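Local coordinates for protein endo-xylogalacturonan hydrolase A (Aspergillus tubingensis, PDB 4C2L) that hydrolyses xylogalacturonan, the xylose-substituted galacturonan of the hairy regions of pectin, as a secreted enzyme of glycoside hydrolase family 28, at residues T285-T290 against V325-G330; V339-D344 against S356-K361. All blocks are in the same frame, centred on the assembly; numbering follows the deposited sequence.

Contact 1 (T285-T290 against V325-G330). With SO4 (sulfate ion), chain I.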
ATOM      1  N   THR A 285      15.713   3.835  -0.899  1.00 13.46           N
ATOM      2  CA  THR A 285      15.840   5.207  -1.391  1.00 14.09           C
ATOM      3  C   THR A 285      14.469   5.817  -1.671  1.00 14.43           C
ATOM      4  O   THR A 285      13.643   5.197  -2.338  1.00 14.35           O
ATOM      5  CB  THR A 285      16.653   5.226  -2.695  1.00 15.36           C
ATOM      6  OG1 THR A 285      17.993   4.806  -2.416  1.00 17.20           O
ATOM      7  CG2 THR A 285      16.676   6.653  -3.303  1.00 15.35           C
ATOM      8  N   PHE A 286      14.267   7.034  -1.169  1.00 13.64           N
ATOM      9  CA  PHE A 286      13.081   7.827  -1.439  1.00 13.94           C
ATOM     10  C   PHE A 286      13.622   9.024  -2.219  1.00 14.52           C
ATOM     11  O   PHE A 286      14.329   9.864  -1.653  1.00 14.63           O
ATOM     12  CB  PHE A 286      12.450   8.337  -0.150  1.00 14.18           C
ATOM     13  CG  PHE A 286      12.077   7.264   0.851  1.00 14.53           C
ATOM     14  CD1 PHE A 286      13.001   6.837   1.811  1.00 14.93           C
ATOM     15  CD2 PHE A 286      10.790   6.727   0.877  1.00 15.41           C
ATOM     16  CE1 PHE A 286      12.648   5.870   2.757  1.00 14.17           C
ATOM     17  CE2 PHE A 286      10.433   5.760   1.818  1.00 15.23           C
ATOM     18  CZ  PHE A 286      11.366   5.339   2.761  1.00 15.52           C
ATOM     19  N   ASN A 287      13.296   9.091  -3.503  1.00 14.91           N
ATOM     20  CA  ASN A 287      13.843  10.122  -4.397  1.00 15.37           C
ATOM     21  C   ASN A 287      12.763  10.943  -5.099  1.00 16.56           C
ATOM     22  O   ASN A 287      11.718  10.409  -5.472  1.00 15.55           O
ATOM     23  CB  ASN A 287      14.729   9.458  -5.451  1.00 16.46           C
ATOM     24  CG  ASN A 287      15.373  10.465  -6.386  1.00 17.24           C
ATOM     25  OD1 ASN A 287      16.170  11.312  -5.960  1.00 17.15           O
ATOM     26  ND2 ASN A 287      15.033  10.380  -7.673  1.00 17.41           N
ATOM     27  N   ASP A 288      13.014  12.239  -5.293  1.00 17.26           N
ATOM     28  CA  ASP A 288      12.120  13.062  -6.125  1.00 18.83           C
ATOM     29  C   ASP A 288      10.682  13.046  -5.598  1.00 17.61           C
ATOM     30  O   ASP A 288       9.745  12.626  -6.304  1.00 16.94           O
ATOM     31  CB  ASP A 288      12.144  12.570  -7.580  1.00 21.47           C
ATOM     32  CG  ASP A 288      13.327  13.099  -8.374  1.00 26.38           C
ATOM     33  OD1 ASP A 288      14.173  13.845  -7.820  1.00 29.58           O
ATOM     34  OD2 ASP A 288      13.418  12.759  -9.577  1.00 29.58           O
ATOM     35  N   PHE A 289      10.515  13.476  -4.357  1.00 15.84           N
ATOM     36  CA  PHE A 289       9.199  13.615  -3.755  1.00 16.84           C
ATOM     37  C   PHE A 289       8.749  15.057  -3.787  1.00 18.55           C
ATOM     38  O   PHE A 289       9.529  15.978  -3.491  1.00 18.47           O
ATOM     39  CB  PHE A 289       9.183  13.171  -2.297  1.00 14.97           C
ATOM     40  CG  PHE A 289       8.994  11.688  -2.099  1.00 14.68           C
ATOM     41  CD1 PHE A 289       9.862  10.765  -2.684  1.00 14.89           C
ATOM     42  CD2 PHE A 289       7.974  11.219  -1.276  1.00 14.72           C
ATOM     43  CE1 PHE A 289       9.696   9.397  -2.483  1.00 14.44           C
ATOM     44  CE2 PHE A 289       7.797   9.847  -1.067  1.00 14.24           C
ATOM     45  CZ  PHE A 289       8.662   8.940  -1.662  1.00 14.18           C
ATOM     46  N   THR A 290       7.483  15.234  -4.134  1.00 18.21           N
ATOM     47  CA  THR A 290       6.821  16.521  -4.001  1.00 20.46           C
ATOM     48  C   THR A 290       5.862  16.430  -2.833  1.00 20.66           C
ATOM     49  O   THR A 290       4.986  15.557  -2.792  1.00 19.99           O
ATOM     50  CB  THR A 290       6.101  16.889  -5.310  1.00 21.95           C
ATOM     51  OG1 THR A 290       7.090  16.988  -6.347  1.00 23.66           O
ATOM     52  CG2 THR A 290       5.371  18.217  -5.179  1.00 23.45           C
ATOM     53  N   VAL A 325      17.321   9.743   1.349  1.00 15.04           N
ATOM     54  CA  VAL A 325      16.180  10.629   1.140  1.00 15.57           C
ATOM     55  C   VAL A 325      16.761  11.743   0.280  1.00 16.90           C
ATOM     56  O   VAL A 325      17.617  12.509   0.749  1.00 18.41           O
ATOM     57  CB  VAL A 325      15.641  11.160   2.486  1.00 15.54           C
ATOM     58  CG1 VAL A 325      14.586  12.252   2.308  1.00 16.25           C
ATOM     59  CG2 VAL A 325      15.087  10.028   3.338  1.00 16.26           C
ATOM     60  N   SER A 326      16.328  11.819  -0.973  1.00 16.52           N
ATOM     61  CA  SER A 326      16.925  12.772  -1.917  1.00 17.65           C
ATOM     62  C   SER A 326      15.884  13.523  -2.734  1.00 18.13           C
ATOM     63  O   SER A 326      14.893  12.941  -3.172  1.00 16.66           O
ATOM     64  CB  SER A 326      17.916  12.066  -2.845  1.00 18.35           C
ATOM     65  OG  SER A 326      17.335  10.934  -3.501  1.00 19.30           O
ATOM     66  N   SER A 327      16.122  14.822  -2.924  1.00 18.92           N
ATOM     67  CA  SER A 327      15.290  15.669  -3.772  1.00 19.80           C
ATOM     68  C   SER A 327      13.847  15.688  -3.310  1.00 19.35           C
ATOM     69  O   SER A 327      12.957  15.210  -4.022  1.00 19.35           O
ATOM     70  CB  SER A 327      15.373  15.222  -5.237  1.00 21.21           C
ATOM     71  OG  SER A 327      16.673  15.403  -5.759  1.00 24.65           O
ATOM     72  N   PHE A 328      13.621  16.193  -2.101  1.00 18.97           N
ATOM     73  CA  PHE A 328      12.277  16.439  -1.611  1.00 18.85           C
ATOM     74  C   PHE A 328      12.003  17.933  -1.736  1.00 20.97           C
ATOM     75  O   PHE A 328      12.828  18.765  -1.330  1.00 22.04           O
ATOM     76  CB  PHE A 328      12.135  16.035  -0.146  1.00 17.27           C
ATOM     77  CG  PHE A 328      11.802  14.577   0.071  1.00 16.46           C
ATOM     78  CD1 PHE A 328      12.508  13.567  -0.583  1.00 16.58           C
ATOM     79  CD2 PHE A 328      10.794  14.220   0.971  1.00 16.24           C
ATOM     80  CE1 PHE A 328      12.205  12.226  -0.359  1.00 15.95           C
ATOM     81  CE2 PHE A 328      10.491  12.880   1.205  1.00 16.16           C
ATOM     82  CZ  PHE A 328      11.192  11.883   0.536  1.00 16.26           C
ATOM     83  N   SER A 329      10.840  18.272  -2.268  1.00 20.29           N
ATOM     84  CA  SER A 329      10.449  19.676  -2.332  1.00 21.76           C
ATOM     85  C   SER A 329       8.997  19.865  -1.928  1.00 22.23           C
ATOM     86  O   SER A 329       8.256  18.891  -1.754  1.00 20.99           O
ATOM     87  CB  SER A 329      10.719  20.232  -3.728  1.00 22.83           C
ATOM     88  OG  SER A 329       9.963  19.524  -4.700  1.00 25.80           O
ATOM     89  N   GLY A 330       8.603  21.121  -1.763  1.00 21.52           N
ATOM     90  CA  GLY A 330       7.233  21.455  -1.446  1.00 22.09           C
ATOM     91  C   GLY A 330       7.054  22.036  -0.067  1.00 22.84           C
ATOM     92  O   GLY A 330       8.014  22.492   0.566  1.00 23.66           O
TER
HETATM   93  S   SO4 I1411      16.695  12.939 -10.670  1.00 73.37           S
HETATM   94  O1  SO4 I1411      15.728  14.056 -10.738  1.00 70.68           O
HETATM   95  O2  SO4 I1411      17.955  13.418 -10.056  1.00 72.09           O
HETATM   96  O3  SO4 I1411      16.974  12.437 -12.035  1.00 74.05           O
HETATM   97  O4  SO4 I1411      16.128  11.841  -9.856  1.00 68.12           O
HETATM   98  O   HOH W   1      17.673  13.093  -7.186  1.00 33.52           O
HETATM   99  O   HOH W   2      11.172  17.212  -5.594  1.00 24.96           O
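Phe289 and Phe328 run alongside each other, their rings leaning in the same direction, at the parallel bridge between two neighbouring beta-helix coils. The rings are nearly parallel (6°) but displaced, with little of one above the other. Phe289 CB makes a CH-pi contact 3.5 Å from the centroid of the Phe328 ring, almost on the normal, while Phe328 CZ sits 3.4 Å from Phe289 CG. Val325 CG1 lies over the opposite face of Phe328, toward the rim, and Phe286 CB touches Phe328 CZ at 3.8 Å.

On the other face of the sheet, Ser326 OG donates to Asn287 OD1 at 2.7 Å. Asn287 CG stands anti to its backbone N (chi1 -178°). A water donates to the same OD1 and accepts from Ser327 OG. Asn287 ND2 bonds Thr254 OG1 and sulfate O4, the latter at 2.8 Å. Ser326 N to Phe286 O and Ser329 N to Phe289 O, both 2.9 Å, join the backbones.

Asp288 OD2 lies 2.9 Å from sulfate O4. The sulfate, probably from the crystallisation liquor, puts negative charge beside this carboxylate, which would tend to raise its pKa; the N-H that Asn287 ND2 donates to the anion would probably offset this in part.

Contact 2 (V339-D344 against S356-K361)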
ATOM      1  N   VAL A 339       8.054  22.312  12.214  1.00 21.14           N
ATOM      2  CA  VAL A 339       8.692  21.010  12.014  1.00 19.76           C
ATOM      3  C   VAL A 339       8.218  20.381  10.703  1.00 20.23           C
ATOM      4  O   VAL A 339       7.010  20.232  10.491  1.00 21.25           O
ATOM      5  CB  VAL A 339       8.406  20.067  13.207  1.00 20.41           C
ATOM      6  CG1 VAL A 339       9.075  18.713  12.999  1.00 19.17           C
ATOM      7  CG2 VAL A 339       8.884  20.704  14.511  1.00 20.08           C
ATOM      8  N   VAL A 340       9.165  20.020   9.840  1.00 18.22           N
ATOM      9  CA  VAL A 340       8.849  19.386   8.548  1.00 18.13           C
ATOM     10  C   VAL A 340       9.223  17.897   8.521  1.00 17.98           C
ATOM     11  O   VAL A 340       8.847  17.172   7.592  1.00 17.84           O
ATOM     12  CB  VAL A 340       9.530  20.113   7.373  1.00 17.98           C
ATOM     13  CG1 VAL A 340       9.085  21.576   7.320  1.00 17.66           C
ATOM     14  CG2 VAL A 340      11.053  20.015   7.476  1.00 18.48           C
ATOM     15  N   ALA A 341       9.972  17.455   9.529  1.00 17.49           N
ATOM     16  CA  ALA A 341      10.376  16.042   9.631  1.00 16.97           C
ATOM     17  C   ALA A 341      10.640  15.668  11.079  1.00 17.54           C
ATOM     18  O   ALA A 341      11.140  16.483  11.844  1.00 17.10           O
ATOM     19  CB  ALA A 341      11.609  15.776   8.777  1.00 17.06           C
ATOM     20  N   ASN A 342      10.315  14.429  11.445  1.00 17.22           N
ATOM     21  CA  ASN A 342      10.505  13.940  12.805  1.00 17.49           C
ATOM     22  C   ASN A 342      11.253  12.618  12.706  1.00 17.29           C
ATOM     23  O   ASN A 342      10.667  11.582  12.383  1.00 16.62           O
ATOM     24  CB  ASN A 342       9.146  13.748  13.499  1.00 18.02           C
ATOM     25  CG  ASN A 342       9.264  13.618  15.013  1.00 19.72           C
ATOM     26  OD1 ASN A 342      10.297  13.201  15.546  1.00 19.45           O
ATOM     27  ND2 ASN A 342       8.198  13.984  15.718  1.00 20.82           N
ATOM     28  N   LEU A 343      12.557  12.662  12.953  1.00 16.75           N
ATOM     29  CA  LEU A 343      13.415  11.496  12.752  1.00 16.80           C
ATOM     30  C   LEU A 343      13.764  10.934  14.113  1.00 17.49           C
ATOM     31  O   LEU A 343      14.816  11.257  14.693  1.00 17.01           O
ATOM     32  CB  LEU A 343      14.675  11.880  11.965  1.00 17.44           C
ATOM     33  CG  LEU A 343      14.513  12.723  10.693  1.00 18.52           C
ATOM     34  CD1 LEU A 343      15.849  13.008  10.020  1.00 19.63           C
ATOM     35  CD2 LEU A 343      13.559  12.057   9.709  1.00 18.69           C
ATOM     36  N   ASP A 344      12.858  10.117  14.643  1.00 16.95           N
ATOM     37  CA  ASP A 344      13.047   9.540  15.958  1.00 17.94           C
ATOM     38  C   ASP A 344      13.678   8.142  15.870  1.00 17.79           C
ATOM     39  O   ASP A 344      12.999   7.132  16.076  1.00 17.70           O
ATOM     40  CB  ASP A 344      11.724   9.497  16.742  1.00 18.90           C
ATOM     41  CG  ASP A 344      11.945   9.313  18.238  1.00 20.75           C
ATOM     42  OD1 ASP A 344      12.882   9.943  18.778  1.00 22.38           O
ATOM     43  OD2 ASP A 344      11.194   8.551  18.878  1.00 21.56           O
ATOM     44  N   SER A 356      19.646  14.589   1.216  1.00 19.03           N
ATOM     45  CA  SER A 356      20.201  15.623   0.325  1.00 20.72           C
ATOM     46  C   SER A 356      19.082  16.271  -0.488  1.00 21.12           C
ATOM     47  O   SER A 356      18.025  15.670  -0.697  1.00 19.17           O
ATOM     48  CB  SER A 356      21.257  15.050  -0.610  1.00 21.63           C
ATOM     49  OG  SER A 356      20.694  14.073  -1.463  1.00 24.60           O
ATOM     50  N   GLY A 357      19.315  17.496  -0.952  1.00 21.01           N
ATOM     51  CA  GLY A 357      18.299  18.213  -1.726  1.00 21.94           C
ATOM     52  C   GLY A 357      16.963  18.263  -1.010  1.00 22.13           C
ATOM     53  O   GLY A 357      15.901  18.075  -1.626  1.00 23.03           O
ATOM     54  N   PHE A 358      17.004  18.503   0.294  1.00 22.11           N
ATOM     55  CA  PHE A 358      15.797  18.542   1.097  1.00 23.64           C
ATOM     56  C   PHE A 358      15.350  19.993   1.184  1.00 25.41           C
ATOM     57  O   PHE A 358      15.861  20.755   2.002  1.00 26.70           O
ATOM     58  CB  PHE A 358      16.092  17.978   2.484  1.00 24.00           C
ATOM     59  CG  PHE A 358      14.873  17.712   3.316  1.00 24.50           C
ATOM     60  CD1 PHE A 358      14.115  16.565   3.120  1.00 23.87           C
ATOM     61  CD2 PHE A 358      14.507  18.594   4.325  1.00 25.56           C
ATOM     62  CE1 PHE A 358      13.000  16.312   3.902  1.00 25.45           C
ATOM     63  CE2 PHE A 358      13.394  18.350   5.116  1.00 27.04           C
ATOM     64  CZ  PHE A 358      12.639  17.205   4.904  1.00 26.25           C
ATOM     65  N   ASP A 359      14.405  20.370   0.329  1.00 25.61           N
ATOM     66  CA  ASP A 359      14.035  21.778   0.156  1.00 28.25           C
ATOM     67  C   ASP A 359      12.627  22.067   0.654  1.00 27.98           C
ATOM     68  O   ASP A 359      11.999  23.032   0.237  1.00 31.92           O
ATOM     69  CB  ASP A 359      14.168  22.180  -1.315  1.00 31.03           C
ATOM     70  CG  ASP A 359      15.617  22.178  -1.799  1.00 36.23           C
ATOM     71  OD1 ASP A 359      16.542  22.196  -0.954  1.00 39.51           O
ATOM     72  OD2 ASP A 359      15.837  22.157  -3.031  1.00 38.86           O
ATOM     73  N   VAL A 360      12.151  21.239   1.568  1.00 25.17           N
ATOM     74  CA  VAL A 360      10.800  21.348   2.093  1.00 24.19           C
ATOM     75  C   VAL A 360      10.688  22.391   3.201  1.00 24.31           C
ATOM     76  O   VAL A 360      11.530  22.460   4.101  1.00 23.70           O
ATOM     77  CB  VAL A 360      10.299  19.966   2.579  1.00 23.81           C
ATOM     78  CG1 VAL A 360       8.848  20.048   3.022  1.00 25.48           C
ATOM     79  CG2 VAL A 360      10.435  18.953   1.457  1.00 22.97           C
ATOM     80  N   LYS A 361       9.644  23.213   3.126  1.00 23.53           N
ATOM     81  CA  LYS A 361       9.383  24.226   4.141  1.00 24.25           C
ATOM     82  C   LYS A 361       7.989  24.079   4.718  1.00 22.89           C
ATOM     83  O   LYS A 361       7.091  23.562   4.051  1.00 23.21           O
ATOM     84  CB  LYS A 361       9.551  25.625   3.532  1.00 26.25           C
ATOM     85  CG  LYS A 361      11.001  25.991   3.239  1.00 30.27           C
ATOM     86  CD  LYS A 361      11.108  27.263   2.410  1.00 34.18           C
ATOM     87  CE  LYS A 361      12.460  27.939   2.608  1.00 37.64           C
ATOM     88  NZ  LYS A 361      13.607  26.989   2.533  1.00 40.43           N
TER
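Val340 turns CG1 anti to its carbonyl carbon (chi1 -59°), which leaves CG2 between the backbone N and the carbonyl carbon, and Phe358 holds CG anti to its own backbone N (chi1 -168°). These two rotations help bring a methyl group and a ring together inside the right-handed parallel beta-helix characteristic of family 28. The segments belong to different faces of the coil: strand 339-344 runs in the sheet between strands 296-301 and 368-372, whereas 356-361 continues from strand 350-358 and turns a corner at Gly357, where phi is positive.

With the CA atoms of Val340 and Lys361 6.6 Å apart at their nearest, the two backbones form no bridge. The side chains of Val340 and Phe358 pass one another heading opposite ways. Val340 CG2 meets the ring at its edge, near the ring plane, 3.7 Å from Phe358 CE2. Ala341 CB approaches the same end of the ring obliquely, 4.3 Å from Phe358 CZ. Over one face of the Phe358 ring, toward its rim, lies Val360 CB, so the ring packs against its own segment as well as across the coil.

Ala297 of the preceding turn touches both Phe358 and Val360, and Phe328 packs against the same two residues, extending the apolar filling along the helix axis. Backbone hydrogen bonds between Val340 and both Ala297 and Glu368 tie its strand to its two neighbours in the sheet. The contact, away from the annotated sites, is van der Waals packing of apolar side chains on one another and on main chain, joining strand 339-344 to the segment after the Gly357 corner across the interior. Val340 and Val360 meet more loosely, CB to CG1 at 4.4 Å. The other methyl of Val340 rests on main chain instead, with CG1 3.8 Å from Lys361 C.

Following the chain from its N terminus, strand 279-294 supplies the first half of contact 1, and the path then runs through strand 296-301 and helix 308-313 before strand 319-329 returns beside it, closing one coil. Contact 2 opens after that, with strand 339-344, and closes a shorter loop, which contains the Cys345-Cys351 disulfide, when 356-361 comes back. The two loops are in series and neither nest nor cross. Contact 1 joins successive coils, whereas contact 2 bridges two faces of the beta-helix. Strands 319-329 and 350-358 are neighbours, and Phe328 O and Asp359 N, 2.8 Å apart in a probable hydrogen bond, link the contacts directly.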